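Local structure of photosystem II extrinsic protein V (1F1C) at residues F8-A12 / D65-A69; V50-P54 / G125-G129; V71-K75 / E107-Y111. The protein carries one covalently bound heme c and, as an extrinsic lumenal subunit of photosystem II, probably stabilises the oxygen-evolving complex. All coordinates share one frame; numbering follows the deposited sequence.

Overall arrangement
From the N terminus, the chain leaves strand 7-9 and is met again at 65-69, where contact 1 closes the first long loop at the start of helix 67-75. Inside that loop lies 50-54, which pairs with the C-terminal residues 125-129; contacts 1 and 2 therefore cross along the sequence. Contact 3 joins helix 67-75 to the start of helix 107-124, following contact 1 in series and falling wholly within the span of contact 2. Contacts 1 and 3 share helix 67-75 and touch, Ile67 CG2 lying 3.7 Å from Tyr111 CD1. Contacts 2 and 3, with centres about 19 Å apart, flank the centre of the chain, and both reach the heme.

Contact 1: F8-A12 / D65-A69; sequences FPINA and DNIAA
Two first torsions bring Asn66 and Ile67 against the end of strand 7-9 and the loop that follows. Ile67 turns CG1 opposite its carbonyl carbon (chi1 -64°) and, with the chain extended beyond it, carries CD1 to 4.0 Å from Phe8 CB, while Asn66 tucks CG between its own backbone N and carbonyl carbon, placing CG 3.4 Å from the Asn11 carbonyl carbon. Between these side chains, main chain binds main chain. Ile67 N donates to Pro9 O at 3.0 Å, in the carbonyl plane and fairly straight at 158°. Ala68 N donates to Ile10 O at 2.7 Å, tilted from that carbonyl's plane and more bent, at 148°. Two N-H groups of the first helical turn, which have no acceptor earlier in their own helix, are thus satisfied by consecutive carbonyls of the 8-12 segment. Asn66 holds the N-cap position, and its CB lies 3.3 Å from Pro9 O. With an alanine at Asn66, the cap position would lose its polar side chain and a gap would probably open beside the Asn11 backbone. Asn11 ND2 is hydrogen-bonded to Asp15. Phe8 pairs through its backbone with Ala17 of strand 16-18, and the side chains of Phe8 and Ile67 both pack on Leu118 of helix 107-124.

Contact 2: V50-P54 / G125-G129; sequences VNLSP and GEQWG. With HEC (heme c), chain C.
The indole N-H of Trp128 reaches the Leu52 carbonyl from an uncommon direction: NE1 is 2.7 Å from Leu52 O but stands 61° out of the carbonyl plane, so it is not aimed at a lone pair. The bond is also bent at the hydrogen, 143°, while the oxygen sits at the ring edge, close to the indole plane. Trp128 sends CG opposite its backbone N (chi1 177°), which lays the six-membered ring against the leucine as well; CZ2 is 3.7 Å from Leu52 CD1. The other methyl, Leu52 CD2, faces the heme at 3.7 Å from C3A, so one side chain separates indole from porphyrin. Gly129, without a side chain, ends the chain close beside Ser53, its CA 4.0 Å from Ser53 CB. Ser53 caps helix 54-58 through a weak bond from Ala56 N to OG. On the heme side, Val50 CG1 packs at 3.3 Å from propionate carbon CGA, and Asn51 O is 2.5 Å from heme O2A, so close that the propionate probably holds a proton. With the side chain of Leu52 about 4 Å from that of the axial ligand His39, residues 50-52 form part of the wall of the bis-histidine heme pocket of this c-type cytochrome, backed through Leu52 by Trp128.

Contact 3: V71-K75 / E107-Y111; sequences VDYIK and EDDLY. With HEC (heme c), chain C.
The short helical segments 71-75 and 107-111 pass at an axis separation of 9.7 Å with 126° between their directions, joining two helices of the cytochrome c fold next to the heme. Leu110 fills the crossing and touches three side chains through different atoms. Its CB lies 3.8 Å from Val71 CG1, its CD1 3.7 Å from Ile74 CG2, and its CD2 3.6 Å from Lys75 CG. The Ile74 and Leu110 side chains run antiparallel, side by side, whereas the valine and lysine lie aslant the leucine. Ile74 also bridges to the cofactor, CD1 reaching 3.8 Å from the methyl carbon CMB. From the preceding position, Tyr73 lays a ring face over the heme pyrrole rim, with CE2 3.4 Å from C2A, and meets the axial ligand His90 edge to face. At the edge of the apolar packing lies a salt bridge, its carboxylate also touching the valine, with Glu107 OE2 3.6 Å from Val71 CG1. The lysine chain stays extended to CD, then bends at chi3 and chi4 (61° and 63°), while Glu107 bends at chi2, and the two cross at about a right angle: Lys75 NZ stands 2.8 Å from Glu107 OE1, almost in line with the Glu107 CD-OE1 bond.

Contact 1: F8-A12 / D65-A69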
loop_
_atom_site.group_PDB
_atom_site.type_symbol
_atom_site.label_atom_id
_atom_site.label_comp_id
_atom_site.label_asym_id
_atom_site.label_seq_id
_atom_site.Cartn_x
_atom_site.Cartn_y
_atom_site.Cartn_z
ATOM N N PHE A 8 26.231 -14.477 -2.609
ATOM C CA PHE A 8 25.507 -13.333 -3.141
ATOM C C PHE A 8 26.252 -12.044 -2.871
ATOM O O PHE A 8 27.143 -11.999 -2.026
ATOM C CB PHE A 8 24.123 -13.210 -2.500
ATOM C CG PHE A 8 23.426 -14.513 -2.309
ATOM C CD1 PHE A 8 23.608 -15.240 -1.141
ATOM C CD2 PHE A 8 22.606 -15.033 -3.307
ATOM C CE1 PHE A 8 22.986 -16.471 -0.966
ATOM C CE2 PHE A 8 21.977 -16.267 -3.144
ATOM C CZ PHE A 8 22.167 -16.989 -1.972
ATOM N N PRO A 9 25.902 -10.975 -3.596
ATOM C CA PRO A 9 26.568 -9.695 -3.379
ATOM C C PRO A 9 25.935 -9.174 -2.093
ATOM O O PRO A 9 24.711 -9.049 -2.021
ATOM C CB PRO A 9 26.138 -8.859 -4.586
ATOM C CG PRO A 9 25.599 -9.856 -5.570
ATOM C CD PRO A 9 24.952 -10.889 -4.714
ATOM N N ILE A 10 26.741 -8.886 -1.078
ATOM C CA ILE A 10 26.185 -8.399 0.178
ATOM C C ILE A 10 25.859 -6.912 0.096
ATOM O O ILE A 10 24.938 -6.433 0.756
ATOM C CB ILE A 10 27.149 -8.628 1.359
ATOM C CG1 ILE A 10 26.522 -8.054 2.632
ATOM C CG2 ILE A 10 28.491 -7.979 1.073
ATOM C CD1 ILE A 10 27.468 -7.942 3.792
ATOM N N ASN A 11 26.618 -6.185 -0.716
ATOM C CA ASN A 11 26.402 -4.754 -0.882
ATOM C C ASN A 11 26.593 -4.382 -2.338
ATOM O O ASN A 11 26.851 -5.246 -3.176
ATOM C CB ASN A 11 27.385 -3.952 -0.028
ATOM C CG ASN A 11 28.825 -4.354 -0.277
ATOM O OD1 ASN A 11 29.175 -4.822 -1.368
ATOM N ND2 ASN A 11 29.671 -4.169 0.729
ATOM N N ALA A 12 26.482 -3.089 -2.627
ATOM C CA ALA A 12 26.624 -2.587 -3.988
ATOM C C ALA A 12 28.079 -2.409 -4.401
ATOM O O ALA A 12 28.363 -2.100 -5.559
ATOM C CB ALA A 12 25.886 -1.269 -4.130
ATOM N N ASP A 65 19.601 -5.328 -6.008
ATOM C CA ASP A 65 20.206 -6.609 -6.355
ATOM C C ASP A 65 21.328 -7.113 -5.448
ATOM O O ASP A 65 22.167 -7.900 -5.880
ATOM C CB ASP A 65 20.699 -6.586 -7.811
ATOM C CG ASP A 65 21.670 -5.447 -8.086
ATOM O OD1 ASP A 65 22.142 -4.802 -7.121
ATOM O OD2 ASP A 65 21.972 -5.202 -9.278
ATOM N N ASN A 66 21.347 -6.658 -4.202
ATOM C CA ASN A 66 22.334 -7.116 -3.222
ATOM C C ASN A 66 21.656 -7.154 -1.855
ATOM O O ASN A 66 20.705 -6.415 -1.603
ATOM C CB ASN A 66 23.575 -6.208 -3.175
ATOM C CG ASN A 66 23.242 -4.764 -2.868
ATOM O OD1 ASN A 66 22.924 -3.988 -3.761
ATOM N ND2 ASN A 66 23.306 -4.400 -1.601
ATOM N N ILE A 67 22.136 -8.027 -0.981
ATOM C CA ILE A 67 21.559 -8.187 0.349
ATOM C C ILE A 67 21.298 -6.890 1.114
ATOM O O ILE A 67 20.218 -6.705 1.682
ATOM C CB ILE A 67 22.455 -9.113 1.193
ATOM C CG1 ILE A 67 22.473 -10.507 0.547
ATOM C CG2 ILE A 67 21.962 -9.149 2.642
ATOM C CD1 ILE A 67 23.576 -11.424 1.064
ATOM N N ALA A 68 22.278 -5.990 1.134
ATOM C CA ALA A 68 22.113 -4.725 1.852
ATOM C C ALA A 68 20.960 -3.906 1.292
ATOM O O ALA A 68 20.154 -3.347 2.046
ATOM C CB ALA A 68 23.409 -3.896 1.797
ATOM N N ALA A 69 20.889 -3.835 -0.034
ATOM C CA ALA A 69 19.848 -3.066 -0.694
ATOM C C ALA A 69 18.485 -3.657 -0.410
ATOM O O ALA A 69 17.526 -2.921 -0.176
ATOM C CB ALA A 69 20.103 -3.026 -2.184
#

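Contact 2: V50-P54 / G125-G129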
loop_
_atom_site.group_PDB
_atom_site.type_symbol
_atom_site.label_atom_id
_atom_site.label_comp_id
_atom_site.label_asym_id
_atom_site.label_seq_id
_atom_site.Cartn_x
_atom_site.Cartn_y
_atom_site.Cartn_z
ATOM N N VAL A 50 7.494 -4.072 -11.618
ATOM C CA VAL A 50 8.385 -4.032 -10.457
ATOM C C VAL A 50 8.395 -5.394 -9.739
ATOM O O VAL A 50 7.916 -5.513 -8.606
ATOM C CB VAL A 50 7.941 -2.924 -9.465
ATOM C CG1 VAL A 50 9.031 -2.664 -8.442
ATOM C CG2 VAL A 50 7.615 -1.654 -10.223
ATOM N N ASN A 51 8.954 -6.398 -10.419
ATOM C CA ASN A 51 9.050 -7.789 -9.946
ATOM C C ASN A 51 10.212 -8.084 -8.989
ATOM O O ASN A 51 10.926 -7.181 -8.565
ATOM C CB ASN A 51 9.198 -8.717 -11.155
ATOM C CG ASN A 51 7.959 -9.522 -11.429
ATOM O OD1 ASN A 51 6.860 -8.976 -11.581
ATOM N ND2 ASN A 51 8.121 -10.837 -11.507
ATOM N N LEU A 52 10.392 -9.367 -8.665
ATOM C CA LEU A 52 11.482 -9.799 -7.799
ATOM C C LEU A 52 12.513 -10.542 -8.634
ATOM O O LEU A 52 13.326 -11.305 -8.107
ATOM C CB LEU A 52 10.985 -10.703 -6.665
ATOM C CG LEU A 52 10.172 -10.022 -5.557
ATOM C CD1 LEU A 52 10.004 -10.981 -4.374
ATOM C CD2 LEU A 52 10.884 -8.757 -5.102
ATOM N N SER A 53 12.465 -10.315 -9.944
ATOM C CA SER A 53 13.411 -10.932 -10.864
ATOM C C SER A 53 14.687 -10.108 -10.793
ATOM O O SER A 53 14.645 -8.920 -10.466
ATOM C CB SER A 53 12.867 -10.902 -12.294
ATOM O OG SER A 53 12.801 -9.565 -12.781
ATOM N N PRO A 54 15.843 -10.726 -11.099
ATOM C CA PRO A 54 17.122 -10.010 -11.057
ATOM C C PRO A 54 17.105 -8.755 -11.923
ATOM O O PRO A 54 17.541 -7.687 -11.492
ATOM C CB PRO A 54 18.125 -11.053 -11.553
ATOM C CG PRO A 54 17.308 -11.934 -12.437
ATOM C CD PRO A 54 16.019 -12.081 -11.647
ATOM N N GLY A 125 15.485 -20.232 -12.333
ATOM C CA GLY A 125 15.658 -19.554 -13.604
ATOM C C GLY A 125 14.601 -18.488 -13.841
ATOM O O GLY A 125 14.351 -17.647 -12.988
ATOM N N GLU A 126 13.969 -18.538 -15.005
ATOM C CA GLU A 126 12.954 -17.566 -15.364
ATOM C C GLU A 126 11.571 -17.885 -14.812
ATOM O O GLU A 126 10.616 -17.162 -15.071
ATOM C CB GLU A 126 12.888 -17.429 -16.878
ATOM C CG GLU A 126 14.104 -16.768 -17.484
ATOM C CD GLU A 126 14.222 -17.065 -18.962
ATOM O OE1 GLU A 126 13.211 -16.906 -19.681
ATOM O OE2 GLU A 126 15.326 -17.459 -19.399
ATOM N N GLN A 127 11.449 -18.968 -14.066
ATOM C CA GLN A 127 10.160 -19.279 -13.478
ATOM C C GLN A 127 9.908 -18.228 -12.402
ATOM O O GLN A 127 8.759 -17.867 -12.125
ATOM C CB GLN A 127 10.177 -20.669 -12.857
ATOM C CG GLN A 127 10.216 -21.783 -13.865
ATOM C CD GLN A 127 10.389 -23.122 -13.202
ATOM O OE1 GLN A 127 11.442 -23.417 -12.638
ATOM N NE2 GLN A 127 9.348 -23.940 -13.245
ATOM N N TRP A 128 10.989 -17.728 -11.807
ATOM C CA TRP A 128 10.884 -16.702 -10.781
ATOM C C TRP A 128 10.844 -15.315 -11.411
ATOM O O TRP A 128 11.687 -14.969 -12.234
ATOM C CB TRP A 128 12.062 -16.798 -9.816
ATOM C CG TRP A 128 12.084 -15.737 -8.760
ATOM C CD1 TRP A 128 12.754 -14.540 -8.801
ATOM C CD2 TRP A 128 11.436 -15.787 -7.486
ATOM N NE1 TRP A 128 12.571 -13.850 -7.626
ATOM C CE2 TRP A 128 11.768 -14.592 -6.797
ATOM C CE3 TRP A 128 10.612 -16.731 -6.850
ATOM C CZ2 TRP A 128 11.297 -14.312 -5.509
ATOM C CZ3 TRP A 128 10.142 -16.452 -5.565
ATOM C CH2 TRP A 128 10.492 -15.253 -4.908
ATOM N N GLY A 129 9.851 -14.527 -11.018
ATOM C CA GLY A 129 9.712 -13.184 -11.553
ATOM C C GLY A 129 9.256 -13.201 -13.000
ATOM O O GLY A 129 8.047 -13.420 -13.233
HETATM FE FE HEC C . 6.709 -5.925 -1.905
HETATM C CHA HEC C . 7.909 -3.957 -4.400
HETATM C CHB HEC C . 9.958 -7.089 -1.310
HETATM C CHC HEC C . 5.664 -7.774 0.757
HETATM C CHD HEC C . 3.528 -5.186 -2.781
HETATM N NA HEC C . 8.523 -5.543 -2.634
HETATM C C1A HEC C . 8.836 -4.689 -3.656
HETATM C C2A HEC C . 10.245 -4.768 -3.938
HETATM C C3A HEC C . 10.810 -5.627 -3.090
HETATM C C4A HEC C . 9.740 -6.143 -2.310
HETATM C CMA HEC C . 12.287 -5.864 -2.823
HETATM C CAA HEC C . 10.984 -3.993 -4.976
HETATM C CBA HEC C . 10.865 -4.776 -6.258
HETATM C CGA HEC C . 11.741 -4.209 -7.338
HETATM O O1A HEC C . 12.377 -3.165 -7.093
HETATM O O2A HEC C . 11.794 -4.802 -8.429
HETATM N NB HEC C . 7.598 -7.125 -0.567
HETATM C C1B HEC C . 8.952 -7.526 -0.483
HETATM C C2B HEC C . 9.197 -8.334 0.664
HETATM C C3B HEC C . 8.022 -8.416 1.321
HETATM C C4B HEC C . 7.024 -7.731 0.529
HETATM C CMB HEC C . 10.498 -9.001 1.078
HETATM C CAB HEC C . 7.836 -9.025 2.562
HETATM C CBB HEC C . 8.472 -8.549 3.724
HETATM N NC HEC C . 4.979 -6.403 -1.202
HETATM C C1C HEC C . 4.713 -7.197 -0.099
HETATM C C2C HEC C . 3.312 -7.338 0.111
HETATM C C3C HEC C . 2.687 -6.571 -0.829
HETATM C C4C HEC C . 3.747 -6.025 -1.681
HETATM C CMC HEC C . 2.632 -8.236 1.142
HETATM C CAC HEC C . 1.281 -6.482 -1.007
HETATM C CBC HEC C . 0.425 -5.999 0.028
HETATM N ND HEC C . 5.891 -4.761 -3.255
HETATM C C1D HEC C . 4.550 -4.527 -3.460
HETATM C C2D HEC C . 4.339 -3.598 -4.517
HETATM C C3D HEC C . 5.563 -3.256 -4.966
HETATM C C4D HEC C . 6.531 -4.000 -4.205
HETATM C CMD HEC C . 2.984 -3.242 -5.170
HETATM C CAD HEC C . 5.891 -2.201 -6.027
HETATM C CBD HEC C . 6.028 -0.800 -5.432
HETATM C CGD HEC C . 6.432 0.247 -6.466
HETATM O O1D HEC C . 7.565 0.196 -6.977
HETATM O O2D HEC C . 5.606 1.129 -6.775
#

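Contact 3: V71-K75 / E107-Y111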
loop_
_atom_site.group_PDB
_atom_site.type_symbol
_atom_site.label_atom_id
_atom_site.label_comp_id
_atom_site.label_asym_id
_atom_site.label_seq_id
_atom_site.Cartn_x
_atom_site.Cartn_y
_atom_site.Cartn_z
ATOM N N VAL A 71 17.691 -5.536 2.205
ATOM C CA VAL A 71 17.403 -5.333 3.615
ATOM C C VAL A 71 16.905 -3.908 3.845
ATOM O O VAL A 71 15.933 -3.699 4.577
ATOM C CB VAL A 71 18.649 -5.602 4.472
ATOM C CG1 VAL A 71 18.378 -5.222 5.926
ATOM C CG2 VAL A 71 19.020 -7.069 4.375
ATOM N N ASP A 72 17.557 -2.938 3.201
ATOM C CA ASP A 72 17.179 -1.528 3.316
ATOM C C ASP A 72 15.755 -1.340 2.846
ATOM O O ASP A 72 14.955 -0.634 3.473
ATOM C CB ASP A 72 18.091 -0.652 2.449
ATOM C CG ASP A 72 17.665 0.816 2.438
ATOM O OD1 ASP A 72 17.564 1.399 1.337
ATOM O OD2 ASP A 72 17.441 1.396 3.524
ATOM N N TYR A 73 15.447 -1.970 1.717
ATOM C CA TYR A 73 14.126 -1.876 1.128
ATOM C C TYR A 73 13.017 -2.254 2.103
ATOM O O TYR A 73 12.014 -1.547 2.206
ATOM C CB TYR A 73 14.019 -2.766 -0.112
ATOM C CG TYR A 73 12.737 -2.510 -0.851
ATOM C CD1 TYR A 73 12.647 -1.484 -1.800
ATOM C CD2 TYR A 73 11.580 -3.213 -0.524
ATOM C CE1 TYR A 73 11.427 -1.168 -2.403
ATOM C CE2 TYR A 73 10.360 -2.898 -1.109
ATOM C CZ TYR A 73 10.288 -1.878 -2.048
ATOM O OH TYR A 73 9.080 -1.583 -2.635
ATOM N N ILE A 74 13.186 -3.370 2.808
ATOM C CA ILE A 74 12.170 -3.811 3.756
ATOM C C ILE A 74 12.095 -2.863 4.937
ATOM O O ILE A 74 11.016 -2.610 5.472
ATOM C CB ILE A 74 12.446 -5.228 4.261
ATOM C CG1 ILE A 74 12.495 -6.182 3.070
ATOM C CG2 ILE A 74 11.360 -5.646 5.248
ATOM C CD1 ILE A 74 13.096 -7.547 3.388
ATOM N N LYS A 75 13.244 -2.338 5.341
ATOM C CA LYS A 75 13.284 -1.391 6.446
ATOM C C LYS A 75 12.699 -0.044 6.005
ATOM O O LYS A 75 12.067 0.661 6.797
ATOM C CB LYS A 75 14.728 -1.183 6.910
ATOM C CG LYS A 75 15.348 -2.398 7.582
ATOM C CD LYS A 75 16.862 -2.282 7.697
ATOM C CE LYS A 75 17.295 -1.091 8.531
ATOM N NZ LYS A 75 16.832 -1.206 9.939
ATOM N N GLU A 107 16.571 -8.025 12.002
ATOM C CA GLU A 107 17.570 -7.816 10.962
ATOM C C GLU A 107 18.015 -9.153 10.389
ATOM O O GLU A 107 18.200 -9.287 9.179
ATOM C CB GLU A 107 18.785 -7.092 11.538
ATOM C CG GLU A 107 18.538 -5.629 11.827
ATOM C CD GLU A 107 18.434 -4.821 10.560
ATOM O OE1 GLU A 107 18.084 -3.626 10.643
ATOM O OE2 GLU A 107 18.710 -5.385 9.479
ATOM N N ASP A 108 18.194 -10.138 11.264
ATOM C CA ASP A 108 18.609 -11.464 10.834
ATOM C C ASP A 108 17.646 -12.007 9.787
ATOM O O ASP A 108 18.071 -12.581 8.778
ATOM C CB ASP A 108 18.659 -12.409 12.033
ATOM C CG ASP A 108 19.836 -12.125 12.946
ATOM O OD1 ASP A 108 20.981 -12.437 12.558
ATOM O OD2 ASP A 108 19.618 -11.579 14.050
ATOM N N ASP A 109 16.348 -11.814 10.030
ATOM C CA ASP A 109 15.326 -12.282 9.103
ATOM C C ASP A 109 15.414 -11.517 7.796
ATOM O O ASP A 109 15.289 -12.098 6.722
ATOM C CB ASP A 109 13.924 -12.103 9.684
ATOM C CG ASP A 109 13.738 -12.835 10.987
ATOM O OD1 ASP A 109 13.991 -14.059 11.042
ATOM O OD2 ASP A 109 13.330 -12.177 11.960
ATOM N N LEU A 110 15.629 -10.211 7.893
ATOM C CA LEU A 110 15.727 -9.375 6.711
ATOM C C LEU A 110 16.872 -9.840 5.843
ATOM O O LEU A 110 16.776 -9.865 4.614
ATOM C CB LEU A 110 15.921 -7.912 7.115
ATOM C CG LEU A 110 14.657 -7.053 7.020
ATOM C CD1 LEU A 110 13.414 -7.890 7.285
ATOM C CD2 LEU A 110 14.759 -5.895 8.002
ATOM N N TYR A 111 17.949 -10.220 6.507
ATOM C CA TYR A 111 19.153 -10.716 5.855
ATOM C C TYR A 111 18.851 -12.045 5.138
ATOM O O TYR A 111 19.306 -12.276 4.012
ATOM C CB TYR A 111 20.230 -10.912 6.928
ATOM C CG TYR A 111 21.496 -11.607 6.472
ATOM C CD1 TYR A 111 22.552 -10.884 5.914
ATOM C CD2 TYR A 111 21.667 -12.985 6.667
ATOM C CE1 TYR A 111 23.761 -11.519 5.573
ATOM C CE2 TYR A 111 22.860 -13.625 6.329
ATOM C CZ TYR A 111 23.902 -12.886 5.789
ATOM O OH TYR A 111 25.094 -13.510 5.510
HETATM FE FE HEC C . 6.709 -5.925 -1.905
HETATM C CHA HEC C . 7.909 -3.957 -4.400
HETATM C CHB HEC C . 9.958 -7.089 -1.310
HETATM C CHC HEC C . 5.664 -7.774 0.757
HETATM C CHD HEC C . 3.528 -5.186 -2.781
HETATM N NA HEC C . 8.523 -5.543 -2.634
HETATM C C1A HEC C . 8.836 -4.689 -3.656
HETATM C C2A HEC C . 10.245 -4.768 -3.938
HETATM C C3A HEC C . 10.810 -5.627 -3.090
HETATM C C4A HEC C . 9.740 -6.143 -2.310
HETATM C CMA HEC C . 12.287 -5.864 -2.823
HETATM C CAA HEC C . 10.984 -3.993 -4.976
HETATM C CBA HEC C . 10.865 -4.776 -6.258
HETATM C CGA HEC C . 11.741 -4.209 -7.338
HETATM O O1A HEC C . 12.377 -3.165 -7.093
HETATM O O2A HEC C . 11.794 -4.802 -8.429
HETATM N NB HEC C . 7.598 -7.125 -0.567
HETATM C C1B HEC C . 8.952 -7.526 -0.483
HETATM C C2B HEC C . 9.197 -8.334 0.664
HETATM C C3B HEC C . 8.022 -8.416 1.321
HETATM C C4B HEC C . 7.024 -7.731 0.529
HETATM C CMB HEC C . 10.498 -9.001 1.078
HETATM C CAB HEC C . 7.836 -9.025 2.562
HETATM C CBB HEC C . 8.472 -8.549 3.724
HETATM N NC HEC C . 4.979 -6.403 -1.202
HETATM C C1C HEC C . 4.713 -7.197 -0.099
HETATM C C2C HEC C . 3.312 -7.338 0.111
HETATM C C3C HEC C . 2.687 -6.571 -0.829
HETATM C C4C HEC C . 3.747 -6.025 -1.681
HETATM C CMC HEC C . 2.632 -8.236 1.142
HETATM C CAC HEC C . 1.281 -6.482 -1.007
HETATM C CBC HEC C . 0.425 -5.999 0.028
HETATM N ND HEC C . 5.891 -4.761 -3.255
HETATM C C1D HEC C . 4.550 -4.527 -3.460
HETATM C C2D HEC C . 4.339 -3.598 -4.517
HETATM C C3D HEC C . 5.563 -3.256 -4.966
HETATM C C4D HEC C . 6.531 -4.000 -4.205
HETATM C CMD HEC C . 2.984 -3.242 -5.170
HETATM C CAD HEC C . 5.891 -2.201 -6.027
HETATM C CBD HEC C . 6.028 -0.800 -5.432
HETATM C CGD HEC C . 6.432 0.247 -6.466
HETATM O O1D HEC C . 7.565 0.196 -6.977
HETATM O O2D HEC C . 5.606 1.129 -6.775
#